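Local atomic coordinates of putative oxidoreductase with NAD(P)-binding Rossmann-fold domain (Clostridium difficile, PDB entry 3UUW), a protein that probably works as an NAD(P)-dependent dehydrogenase of the GFO/IDH/MocA family, although its substrate is not established. Residues A[20-25]-A[69-74]; A[58-63]-A[83-88]; A[186-191]-A[301-306]. One frame throughout, in Å; residues are numbered along the deposited sequence.

Contacts 1 and 2 lie about 16 Å apart between centres, within the Rossmann-type, probably nucleotide-binding, region. They meet at strand 69-72, which belongs to contact 1 and is touched by I83 and L86 of contact 2, through L72 and I70 respectively. Contact 1 is fully buried and aromatic, an offset ring stack with its polar ends tied to D96. Contact 2, nearer the surface, is aliphatic with a carboxylate at its margin. Contact 3 sits about 32 Å from contact 1 and 36 Å from contact 2, centre to centre; partly buried, it joins a strand outermost within the chain to helix 295-305 by a carboxylate-methyl contact and two bridging waters.

Contact 1: A[20-25]-A[69-74]; sequences KAYLPI and CIFLHS
Y22 of helix 16-26 lays its phenol ring against the imidazole of H73, just past the end of strand 69-72. The two form an offset stack: centroids are 4.1 Å apart and the planes open at 25°. H73 CE1 does most of the touching, lying over one face of the phenol near its rim, 3.2 Å from Y22 CD2. The neighbouring imidazole nitrogens spread the overlap to both sides: ND1 comes within 3.6 Å of Y22 CE2, and NE2 reaches back to within 3.7 Å of Y22 CB. Both first torsions place the ring carbon CG beside its own backbone N and opposite the carbonyl carbon (chi1 -65° in Y22, -49° in H73), which sends each ring into the gap between helix and strand. F71, two residues earlier on the strand, adds an oblique apolar touch at the CD1 flank of the phenol, where its CD2 lies 4.2 Å from Y22 CD1.

The polar ends are held from outside this pair. D96 OD2 is hydrogen-bonded to H73 ND1 and its OD1 to Y22 OH, so one carboxylate grips both members of the stack, which probably limits their rotation; Y22 OH is also bonded to Y94 OH. F269 meets Y22 edge-to-face, and F276 does the same to F71. H73 also packs on A18, the alanine of a possible GxGxxA pattern early in helix 16-26. The helix that follows the first strand, packed against the parallel sheet beside the C-terminal end of its middle strand, is that of the Rossmann fold; this end probably borders the dinucleotide site.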
loop_
_atom_site.group_PDB
_atom_site.type_symbol
_atom_site.label_atom_id
_atom_site.label_comp_id
_atom_site.label_asym_id
_atom_site.label_seq_id
_atom_site.Cartn_x
_atom_site.Cartn_y
_atom_site.Cartn_z
ATOM N N LYS A 20 3.300 19.984 22.558
ATOM C CA LYS A 20 2.722 19.035 21.605
ATOM C C LYS A 20 2.610 17.589 22.096
ATOM O O LYS A 20 1.723 16.874 21.627
ATOM C CB LYS A 20 3.491 19.056 20.269
ATOM C CG LYS A 20 4.819 18.350 20.287
ATOM C CD LYS A 20 5.484 18.445 18.920
ATOM C CE LYS A 20 6.813 17.740 18.903
ATOM N NZ LYS A 20 7.443 17.830 17.567
ATOM N N ALA A 21 3.490 17.176 23.018
ATOM C CA ALA A 21 3.590 15.755 23.462
ATOM C C ALA A 21 3.098 15.456 24.856
ATOM O O ALA A 21 2.848 14.261 25.176
ATOM C CB ALA A 21 5.042 15.273 23.348
ATOM N N TYR A 22 2.992 16.491 25.710
ATOM C CA TYR A 22 2.603 16.300 27.114
ATOM C C TYR A 22 1.378 17.061 27.569
ATOM O O TYR A 22 0.441 16.433 28.101
ATOM C CB TYR A 22 3.788 16.559 28.038
ATOM C CG TYR A 22 4.874 15.550 27.814
ATOM C CD1 TYR A 22 4.791 14.288 28.385
ATOM C CD2 TYR A 22 5.937 15.814 26.958
ATOM C CE1 TYR A 22 5.785 13.333 28.175
ATOM C CE2 TYR A 22 6.936 14.868 26.728
ATOM C CZ TYR A 22 6.849 13.630 27.325
ATOM O OH TYR A 22 7.833 12.678 27.115
ATOM N N LEU A 23 1.355 18.385 27.357
ATOM C CA LEU A 23 0.214 19.211 27.756
ATOM C C LEU A 23 -1.106 18.661 27.222
ATOM O O LEU A 23 -2.089 18.582 27.993
ATOM C CB LEU A 23 0.429 20.690 27.384
ATOM C CG LEU A 23 1.351 21.441 28.352
ATOM C CD1 LEU A 23 1.851 22.753 27.787
ATOM C CD2 LEU A 23 0.648 21.640 29.717
ATOM N N PRO A 24 -1.140 18.218 25.942
ATOM C CA PRO A 24 -2.450 17.751 25.465
ATOM C C PRO A 24 -3.033 16.574 26.239
ATOM O O PRO A 24 -4.249 16.411 26.272
ATOM C CB PRO A 24 -2.179 17.383 24.006
ATOM C CG PRO A 24 -1.052 18.314 23.606
ATOM C CD PRO A 24 -0.167 18.297 24.824
ATOM N N ILE A 25 -2.190 15.765 26.857
ATOM C CA ILE A 25 -2.713 14.649 27.662
ATOM C C ILE A 25 -2.851 15.009 29.148
ATOM O O ILE A 25 -3.879 14.672 29.791
ATOM C CB ILE A 25 -1.909 13.351 27.440
ATOM C CG1 ILE A 25 -0.422 13.599 27.561
ATOM C CG2 ILE A 25 -2.239 12.776 26.093
ATOM C CD1 ILE A 25 0.476 12.449 27.056
ATOM N N CYS A 69 5.249 15.400 42.343
ATOM C CA CYS A 69 5.999 14.990 41.161
ATOM C C CYS A 69 6.005 16.098 40.118
ATOM O O CYS A 69 5.134 16.984 40.114
ATOM C CB CYS A 69 5.421 13.706 40.572
ATOM S SG CYS A 69 3.756 13.857 39.846
ATOM N N ILE A 70 6.989 16.028 39.229
ATOM C CA ILE A 70 7.199 17.018 38.197
ATOM C C ILE A 70 7.508 16.345 36.870
ATOM O O ILE A 70 8.303 15.399 36.818
ATOM C CB ILE A 70 8.407 17.921 38.541
ATOM C CG1 ILE A 70 8.163 18.710 39.843
ATOM C CG2 ILE A 70 8.770 18.869 37.366
ATOM C CD1 ILE A 70 7.234 19.882 39.717
ATOM N N PHE A 71 6.868 16.847 35.815
ATOM C CA PHE A 71 7.220 16.546 34.415
ATOM C C PHE A 71 8.143 17.686 33.974
ATOM O O PHE A 71 7.766 18.865 34.005
ATOM C CB PHE A 71 5.965 16.468 33.516
ATOM C CG PHE A 71 5.254 15.152 33.584
ATOM C CD1 PHE A 71 4.441 14.835 34.647
ATOM C CD2 PHE A 71 5.378 14.241 32.550
ATOM C CE1 PHE A 71 3.793 13.625 34.707
ATOM C CE2 PHE A 71 4.728 13.020 32.608
ATOM C CZ PHE A 71 3.947 12.717 33.676
ATOM N N LEU A 72 9.375 17.321 33.643
ATOM C CA LEU A 72 10.422 18.259 33.255
ATOM C C LEU A 72 10.747 18.141 31.762
ATOM O O LEU A 72 11.200 17.098 31.277
ATOM C CB LEU A 72 11.677 17.967 34.087
ATOM C CG LEU A 72 12.892 18.796 33.767
ATOM C CD1 LEU A 72 12.648 20.271 34.032
ATOM C CD2 LEU A 72 14.069 18.287 34.604
ATOM N N HIS A 73 10.514 19.225 31.036
ATOM C CA HIS A 73 10.689 19.215 29.578
ATOM C C HIS A 73 11.642 20.299 29.152
ATOM O O HIS A 73 11.478 20.889 28.094
ATOM C CB HIS A 73 9.330 19.374 28.864
ATOM C CG HIS A 73 8.267 18.460 29.382
ATOM N ND1 HIS A 73 8.312 17.090 29.220
ATOM C CD2 HIS A 73 7.135 18.718 30.073
ATOM C CE1 HIS A 73 7.263 16.546 29.806
ATOM N NE2 HIS A 73 6.528 17.510 30.328
ATOM N N SER A 74 12.655 20.543 29.973
ATOM C CA SER A 74 13.672 21.572 29.687
ATOM C C SER A 74 14.798 21.046 28.801
ATOM O O SER A 74 14.878 19.857 28.503
ATOM C CB SER A 74 14.249 22.117 30.995
ATOM O OG SER A 74 15.022 21.137 31.660
#

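Contact 2: A[58-63]-A[83-88]; sequences DSIESL and IKILLN
I60, in the first turn of helix 60-64, meets I85 and L86 of helix 79-88, and the bulk of the contact is aliphatic. Its CG2 methyl does the work, lying 3.8 Å from L86 CD2 and 4.2 Å from I85 CG2. CG1 sits beside the backbone N (chi1 -72°), which puts CG2 opposite that N and toward the neighbouring helix. The I60 and L86 side chains cross at about a right angle, so they meet methyl to methyl and do not lie along one another. The CB of L86 points neither at nor away from helix 60-64, and its CD2 branch comes back to I60.

Both helices belong to the Rossmann-type nucleotide-binding domain, where they lie one before and one after strand 69-72 in the chain. I60, L63 and L86 all pack on I12 of strand 8-12, and L86 reaches V93 of strand 92-95 as well, so the aliphatic seam continues down onto the parallel sheet.

Mixed polar and apolar contact marks the outer margin. The E61 side chain folds over at chi2 (82°) and draws its carboxylate toward the second helix, where OE2 rests 3.7 Å from I85 CD1 and 4.0 Å from I85 CG2. These are van der Waals contacts, and E61 CG joins them at 4.2 Å from I85 CG2.

No hydrogen bond crosses between the two helices. S59 occupies the N-cap position of helix 60-64, its OG bonded to S62 OG at 3.0 Å, and its carbonyl O accepts from L63 N at 3.2 Å.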
loop_
_atom_site.group_PDB
_atom_site.type_symbol
_atom_site.label_atom_id
_atom_site.label_comp_id
_atom_site.label_asym_id
_atom_site.label_seq_id
_atom_site.Cartn_x
_atom_site.Cartn_y
_atom_site.Cartn_z
ATOM N N ASP A 58 6.374 31.191 39.810
ATOM C CA ASP A 58 7.475 32.083 39.456
ATOM C C ASP A 58 8.859 31.441 39.539
ATOM O O ASP A 58 9.835 32.061 39.153
ATOM C CB ASP A 58 7.426 33.370 40.278
ATOM C CG ASP A 58 7.541 33.130 41.765
ATOM O OD1 ASP A 58 8.060 32.069 42.170
ATOM O OD2 ASP A 58 7.105 34.020 42.533
ATOM N N SER A 59 8.935 30.204 40.025
ATOM C CA SER A 59 10.217 29.502 40.102
ATOM C C SER A 59 10.051 27.998 40.223
ATOM O O SER A 59 8.994 27.503 40.600
ATOM C CB SER A 59 11.035 29.991 41.306
ATOM O OG SER A 59 10.447 29.578 42.528
ATOM N N ILE A 60 11.131 27.293 39.894
ATOM C CA ILE A 60 11.207 25.851 40.040
ATOM C C ILE A 60 10.956 25.469 41.484
ATOM O O ILE A 60 10.213 24.535 41.769
ATOM C CB ILE A 60 12.618 25.334 39.641
ATOM C CG1 ILE A 60 12.804 25.428 38.138
ATOM C CG2 ILE A 60 12.824 23.874 40.109
ATOM C CD1 ILE A 60 14.281 25.441 37.700
ATOM N N GLU A 61 11.578 26.203 42.403
ATOM C CA GLU A 61 11.472 25.867 43.816
ATOM C C GLU A 61 10.072 26.048 44.379
ATOM O O GLU A 61 9.577 25.164 45.062
ATOM C CB GLU A 61 12.493 26.643 44.646
ATOM C CG GLU A 61 13.934 26.279 44.354
ATOM C CD GLU A 61 14.532 26.963 43.121
ATOM O OE1 GLU A 61 13.865 27.823 42.492
ATOM O OE2 GLU A 61 15.702 26.631 42.795
ATOM N N SER A 62 9.423 27.168 44.080
ATOM C CA SER A 62 8.078 27.409 44.598
ATOM C C SER A 62 7.080 26.376 44.092
ATOM O O SER A 62 6.171 25.980 44.815
ATOM C CB SER A 62 7.591 28.820 44.270
ATOM O OG SER A 62 7.511 29.040 42.882
ATOM N N LEU A 63 7.233 25.948 42.843
ATOM C CA LEU A 63 6.329 24.943 42.302
ATOM C C LEU A 63 6.587 23.586 42.959
ATOM O O LEU A 63 5.652 22.910 43.394
ATOM C CB LEU A 63 6.481 24.832 40.787
ATOM C CG LEU A 63 5.656 23.749 40.075
ATOM C CD1 LEU A 63 4.125 23.930 40.314
ATOM C CD2 LEU A 63 5.992 23.753 38.587
ATOM N N ILE A 83 17.250 18.713 38.109
ATOM C CA ILE A 83 16.841 17.469 38.762
ATOM C C ILE A 83 17.436 17.341 40.171
ATOM O O ILE A 83 16.788 16.813 41.055
ATOM C CB ILE A 83 17.162 16.236 37.899
ATOM C CG1 ILE A 83 16.399 16.321 36.573
ATOM C CG2 ILE A 83 16.786 14.932 38.654
ATOM C CD1 ILE A 83 16.772 15.226 35.530
ATOM N N LYS A 84 18.658 17.828 40.365
ATOM C CA LYS A 84 19.275 17.789 41.675
ATOM C C LYS A 84 18.408 18.595 42.660
ATOM O O LYS A 84 18.105 18.119 43.743
ATOM C CB LYS A 84 20.719 18.292 41.586
ATOM C CG LYS A 84 21.549 18.160 42.834
ATOM C CD LYS A 84 23.060 18.132 42.486
ATOM C CE LYS A 84 23.449 19.155 41.390
ATOM N NZ LYS A 84 24.932 19.351 41.238
ATOM N N ILE A 85 17.975 19.789 42.256
ATOM C CA ILE A 85 17.076 20.616 43.085
ATOM C C ILE A 85 15.755 19.890 43.413
ATOM O O ILE A 85 15.318 19.842 44.570
ATOM C CB ILE A 85 16.757 21.941 42.377
ATOM C CG1 ILE A 85 18.009 22.827 42.321
ATOM C CG2 ILE A 85 15.591 22.667 43.064
ATOM C CD1 ILE A 85 17.871 24.022 41.397
ATOM N N LEU A 86 15.144 19.296 42.391
ATOM C CA LEU A 86 13.845 18.647 42.538
ATOM C C LEU A 86 13.881 17.438 43.461
ATOM O O LEU A 86 13.054 17.302 44.347
ATOM C CB LEU A 86 13.306 18.236 41.156
ATOM C CG LEU A 86 12.971 19.390 40.201
ATOM C CD1 LEU A 86 12.489 18.868 38.815
ATOM C CD2 LEU A 86 11.916 20.294 40.837
ATOM N N LEU A 87 14.868 16.575 43.252
ATOM C CA LEU A 87 15.017 15.394 44.081
ATOM C C LEU A 87 15.282 15.807 45.530
ATOM O O LEU A 87 14.751 15.215 46.460
ATOM C CB LEU A 87 16.126 14.483 43.533
ATOM C CG LEU A 87 15.869 13.846 42.170
ATOM C CD1 LEU A 87 17.118 13.108 41.676
ATOM C CD2 LEU A 87 14.655 12.922 42.210
ATOM N N ASN A 88 16.058 16.860 45.734
ATOM C CA ASN A 88 16.342 17.301 47.089
ATOM C C ASN A 88 15.132 17.939 47.777
ATOM O O ASN A 88 15.072 17.970 49.011
ATOM C CB ASN A 88 17.583 18.189 47.129
ATOM C CG ASN A 88 18.855 17.376 47.125
ATOM O OD1 ASN A 88 18.955 16.381 47.838
ATOM N ND2 ASN A 88 19.834 17.793 46.344
#

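Contact 3: A[186-191]-A[301-306]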
loop_
_atom_site.group_PDB
_atom_site.type_symbol
_atom_site.label_atom_id
_atom_site.label_comp_id
_atom_site.label_asym_id
_atom_site.label_seq_id
_atom_site.Cartn_x
_atom_site.Cartn_y
_atom_site.Cartn_z
ATOM N N SER A 186 28.943 -4.677 16.251
ATOM C CA SER A 186 29.686 -5.497 15.281
ATOM C C SER A 186 29.839 -4.828 13.914
ATOM O O SER A 186 30.403 -5.427 12.985
ATOM C CB SER A 186 29.007 -6.863 15.113
ATOM O OG SER A 186 27.694 -6.708 14.598
ATOM N N GLY A 187 29.364 -3.589 13.798
ATOM C CA GLY A 187 29.471 -2.829 12.566
ATOM C C GLY A 187 29.004 -1.414 12.837
ATOM O O GLY A 187 28.132 -1.207 13.701
ATOM N N GLU A 188 29.610 -0.463 12.125
ATOM C CA GLU A 188 29.300 0.968 12.243
ATOM C C GLU A 188 29.576 1.729 10.938
ATOM O O GLU A 188 30.618 1.520 10.287
ATOM C CB GLU A 188 30.125 1.626 13.372
ATOM C CG GLU A 188 30.000 3.156 13.414
ATOM C CD GLU A 188 30.795 3.805 14.532
ATOM O OE1 GLU A 188 30.331 3.738 15.692
ATOM O OE2 GLU A 188 31.865 4.410 14.236
ATOM N N ASP A 189 28.633 2.593 10.568
ATOM C CA ASP A 189 28.848 3.607 9.541
ATOM C C ASP A 189 28.611 4.928 10.263
ATOM O O ASP A 189 27.620 5.082 10.974
ATOM C CB ASP A 189 27.831 3.535 8.403
ATOM C CG ASP A 189 27.868 2.229 7.641
ATOM O OD1 ASP A 189 28.960 1.668 7.451
ATOM O OD2 ASP A 189 26.770 1.788 7.211
ATOM N N LEU A 190 29.500 5.894 10.091
ATOM C CA LEU A 190 29.241 7.191 10.679
ATOM C C LEU A 190 29.759 8.238 9.717
ATOM O O LEU A 190 30.964 8.409 9.576
ATOM C CB LEU A 190 29.870 7.310 12.061
ATOM C CG LEU A 190 29.684 8.666 12.737
ATOM C CD1 LEU A 190 28.220 8.877 13.103
ATOM C CD2 LEU A 190 30.568 8.757 13.966
ATOM N N PHE A 191 28.832 8.919 9.048
ATOM C CA PHE A 191 29.161 9.896 8.004
ATOM C C PHE A 191 28.817 11.291 8.477
ATOM O O PHE A 191 27.664 11.569 8.856
ATOM C CB PHE A 191 28.415 9.589 6.695
ATOM C CG PHE A 191 28.576 8.171 6.196
ATOM C CD1 PHE A 191 29.698 7.397 6.525
ATOM C CD2 PHE A 191 27.611 7.612 5.352
ATOM C CE1 PHE A 191 29.830 6.090 6.052
ATOM C CE2 PHE A 191 27.748 6.306 4.867
ATOM C CZ PHE A 191 28.862 5.545 5.230
ATOM N N GLU A 301 27.841 7.158 24.138
ATOM C CA GLU A 301 29.079 7.793 24.594
ATOM C C GLU A 301 30.292 6.996 24.122
ATOM O O GLU A 301 31.302 7.564 23.721
ATOM C CB GLU A 301 29.079 7.978 26.124
ATOM C CG GLU A 301 28.204 9.126 26.587
ATOM C CD GLU A 301 28.479 9.583 28.043
ATOM O OE1 GLU A 301 29.353 9.012 28.738
ATOM O OE2 GLU A 301 27.824 10.545 28.479
ATOM N N LYS A 302 30.181 5.677 24.143
ATOM C CA LYS A 302 31.250 4.809 23.644
ATOM C C LYS A 302 31.478 5.061 22.142
ATOM O O LYS A 302 32.615 5.197 21.680
ATOM C CB LYS A 302 30.877 3.374 23.981
ATOM C CG LYS A 302 31.874 2.267 23.664
ATOM C CD LYS A 302 31.729 1.158 24.732
ATOM C CE LYS A 302 31.722 -0.229 24.152
ATOM N NZ LYS A 302 30.359 -0.521 23.607
ATOM N N ILE A 303 30.386 5.174 21.388
ATOM C CA ILE A 303 30.464 5.473 19.972
ATOM C C ILE A 303 31.094 6.857 19.735
ATOM O O ILE A 303 32.022 7.012 18.916
ATOM C CB ILE A 303 29.058 5.417 19.351
ATOM C CG1 ILE A 303 28.536 3.986 19.361
ATOM C CG2 ILE A 303 29.065 5.962 17.955
ATOM C CD1 ILE A 303 27.044 3.908 19.135
ATOM N N ILE A 304 30.593 7.862 20.445
ATOM C CA ILE A 304 31.114 9.221 20.334
ATOM C C ILE A 304 32.620 9.283 20.679
ATOM O O ILE A 304 33.408 9.924 19.966
ATOM C CB ILE A 304 30.317 10.193 21.222
ATOM C CG1 ILE A 304 28.900 10.378 20.650
ATOM C CG2 ILE A 304 31.038 11.549 21.313
ATOM C CD1 ILE A 304 27.891 10.947 21.635
ATOM N N ASN A 305 33.013 8.578 21.725
ATOM C CA ASN A 305 34.428 8.569 22.148
ATOM C C ASN A 305 35.368 7.805 21.211
ATOM O O ASN A 305 36.594 8.004 21.256
ATOM C CB ASN A 305 34.538 8.047 23.580
ATOM C CG ASN A 305 34.003 9.051 24.608
ATOM O OD1 ASN A 305 34.108 10.267 24.420
ATOM N ND2 ASN A 305 33.438 8.543 25.701
ATOM N N SER A 306 34.811 6.948 20.360
ATOM C CA SER A 306 35.605 6.179 19.403
ATOM C C SER A 306 35.910 6.987 18.146
ATOM O O SER A 306 36.678 6.530 17.302
ATOM C CB SER A 306 34.892 4.882 19.010
ATOM O OG SER A 306 33.803 5.145 18.136
HETATM O O HOH W 1 32.027 3.191 17.681
HETATM O O HOH W 2 34.009 5.498 15.243
#
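E188 reaches out from strand 184-192 and crosses the I303 side chain of helix 295-305 obliquely, its OE1 against the CG2 methyl. Its CG stands opposite the backbone N (chi1 172°) and chi2 is also extended, carrying the carboxylate well clear of the strand. OE1 ends 3.4 Å from I303 CG2 and 4.1 Å from I303 CG1, a van der Waals meeting of an oxygen with a methyl and a methylene. The same OE1 is hydrogen-bonded to H203 NE2 of the adjacent strand 198-206, and I303 also packs on H203.

Strand 184-192 is outermost within this chain in the mixed sheet of the C-terminal domain, and the chain's last helix lies against one face of it here. On the other face D189 makes salt bridges to K204 and K206 of a neighbouring subunit.

S306 is joined to the carboxylate by two waters. One water donates to E188 OE1 and to S306 OG, at 2.7 Å each; a second donates to E188 OE2 at 2.6 Å and to S306 OG at 2.9 Å. The hydroxyl spends its own proton on I303 O at 2.7 Å, an oxygen that also accepts from S306 N.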